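Local coordinates for protein 4,5-DOPA dioxygenase extradiol (Escherichia coli, PDB 2PW6) that opens the aromatic ring of DOPA between carbons 4 and 5 in vitro, as a zinc-binding extradiol dioxygenase whose physiological substrate is unknown, at residues H152-M155 with G156-L159. Residues are numbered along the deposited sequence; the frame is centred on the assembly and turned at random.
Sequences HFEM and GRKL
With CG of Phe153 anti to the backbone N (chi1 -175°) and the Arg157 chain bent back at chi2 (-80°), ring and guanidinium meet one turn apart on the same helix. The ring presents its edge: CE2 of Phe153 stands 3.5 Å from CZ of Arg157, over the centre of one guanidinium face, and the two planes are 76° apart. The arginine therefore lies at the edge of the ring and not above its face, so this is no cation-pi stack. Nearer the backbone of Arg157, Glu154 OE1 touches the aliphatic CG of Arg157 at 3.5 Å; the charged ends stay apart, with 4.8 Å between Glu154 OE1 and Arg157 NH1, so any attraction is probably diffuse, and Arg157 NE makes a weak hydrogen bond to Gly243 O. A water modelled 2.4 Å from Glu154 OE1 is too close to be taken at face value, so its weak links to Glu154 O and Lys158 NZ are doubtful as well. The backbone bonds of the helix link the same residues, from Arg157 N to Phe153 O (3.2 Å), Lys158 N to Glu154 O (3.0 Å) and Leu159 N to Met155 O (2.9 Å), while that from Gly156 N to His152 O is weak. On the buried side, selenomethionine Met155 and Leu159 both reach Tyr240, whose hydroxyl is hydrogen-bonded to His152 ND1. Helix 149-159 thus packs against helix 236-243, meets helix 95-105 at Leu101 and Leu105, and rests His152 and Leu159 on Ile143 and Leu141 of strand 138-144 in the mixed sheet.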
loop_
_atom_site.group_PDB
_atom_site.type_symbol
_atom_site.label_atom_id
_atom_site.label_comp_id
_atom_site.label_asym_id
_atom_site.label_seq_id
_atom_site.Cartn_x
_atom_site.Cartn_y
_atom_site.Cartn_z
ATOM N N HIS A 152 7.676 -12.620 19.630
ATOM C CA HIS A 152 6.728 -12.937 18.569
ATOM C C HIS A 152 6.459 -14.418 18.433
ATOM O O HIS A 152 5.322 -14.804 18.162
ATOM C CB HIS A 152 7.184 -12.334 17.262
ATOM C CG HIS A 152 7.402 -10.858 17.358
ATOM N ND1 HIS A 152 6.359 -9.966 17.424
ATOM C CD2 HIS A 152 8.538 -10.123 17.469
ATOM C CE1 HIS A 152 6.840 -8.739 17.521
ATOM N NE2 HIS A 152 8.161 -8.806 17.556
ATOM N N PHE A 153 7.483 -15.254 18.633
ATOM C CA PHE A 153 7.277 -16.712 18.718
ATOM C C PHE A 153 6.380 -17.068 19.923
ATOM O O PHE A 153 5.448 -17.865 19.784
ATOM C CB PHE A 153 8.617 -17.485 18.775
ATOM C CG PHE A 153 8.464 -19.007 18.731
ATOM C CD1 PHE A 153 8.532 -19.691 17.528
ATOM C CD2 PHE A 153 8.263 -19.741 19.896
ATOM C CE1 PHE A 153 8.397 -21.083 17.484
ATOM C CE2 PHE A 153 8.098 -21.126 19.865
ATOM C CZ PHE A 153 8.180 -21.796 18.644
ATOM N N GLU A 154 6.681 -16.505 21.095
ATOM C CA GLU A 154 5.814 -16.687 22.279
ATOM C C GLU A 154 4.354 -16.283 22.033
ATOM O O GLU A 154 3.456 -16.940 22.549
ATOM C CB GLU A 154 6.351 -15.990 23.535
ATOM C CG GLU A 154 7.651 -16.564 24.117
ATOM C CD GLU A 154 7.600 -18.045 24.532
ATOM O OE1 GLU A 154 6.522 -18.702 24.453
ATOM O OE2 GLU A 154 8.681 -18.546 24.937
HETATM N N MSE A 155 4.140 -15.233 21.233
HETATM C CA MSE A 155 2.793 -14.829 20.776
HETATM C C MSE A 155 1.990 -15.945 20.116
HETATM O O MSE A 155 0.816 -16.133 20.430
HETATM C CB MSE A 155 2.860 -13.654 19.805
HETATM C CG MSE A 155 3.237 -12.345 20.434
HETATM SE SE MSE A 155 1.847 -11.728 21.732
HETATM C CE MSE A 155 0.494 -11.121 20.442
ATOM N N GLY A 156 2.608 -16.659 19.180
ATOM C CA GLY A 156 1.957 -17.803 18.554
ATOM C C GLY A 156 1.746 -18.955 19.521
ATOM O O GLY A 156 0.850 -19.767 19.334
ATOM N N ARG A 157 2.589 -19.038 20.548
ATOM C CA ARG A 157 2.388 -20.000 21.618
ATOM C C ARG A 157 1.081 -19.690 22.384
ATOM O O ARG A 157 0.323 -20.595 22.730
ATOM C CB ARG A 157 3.591 -19.977 22.580
ATOM C CG ARG A 157 4.795 -20.763 22.140
ATOM C CD ARG A 157 4.563 -22.219 22.460
ATOM N NE ARG A 157 5.297 -23.133 21.582
ATOM C CZ ARG A 157 6.525 -23.584 21.825
ATOM N NH1 ARG A 157 7.204 -23.182 22.902
ATOM N NH2 ARG A 157 7.091 -24.438 20.982
ATOM N N LYS A 158 0.826 -18.413 22.649
ATOM C CA LYS A 158 -0.438 -17.988 23.277
ATOM C C LYS A 158 -1.625 -18.113 22.329
ATOM O O LYS A 158 -2.711 -18.507 22.753
ATOM C CB LYS A 158 -0.349 -16.554 23.774
ATOM C CG LYS A 158 0.713 -16.312 24.803
ATOM C CD LYS A 158 0.914 -14.822 24.950
ATOM C CE LYS A 158 1.531 -14.503 26.287
ATOM N NZ LYS A 158 2.971 -14.828 26.308
ATOM N N LEU A 159 -1.435 -17.793 21.051
ATOM C CA LEU A 159 -2.540 -17.888 20.077
ATOM C C LEU A 159 -3.000 -19.299 19.799
ATOM O O LEU A 159 -4.077 -19.495 19.228
ATOM C CB LEU A 159 -2.157 -17.229 18.756
ATOM C CG LEU A 159 -2.033 -15.708 18.838
ATOM C CD1 LEU A 159 -1.209 -15.188 17.678
ATOM C CD2 LEU A 159 -3.444 -15.046 18.926
HETATM O O HOH W 1 4.644 -17.734 25.672
#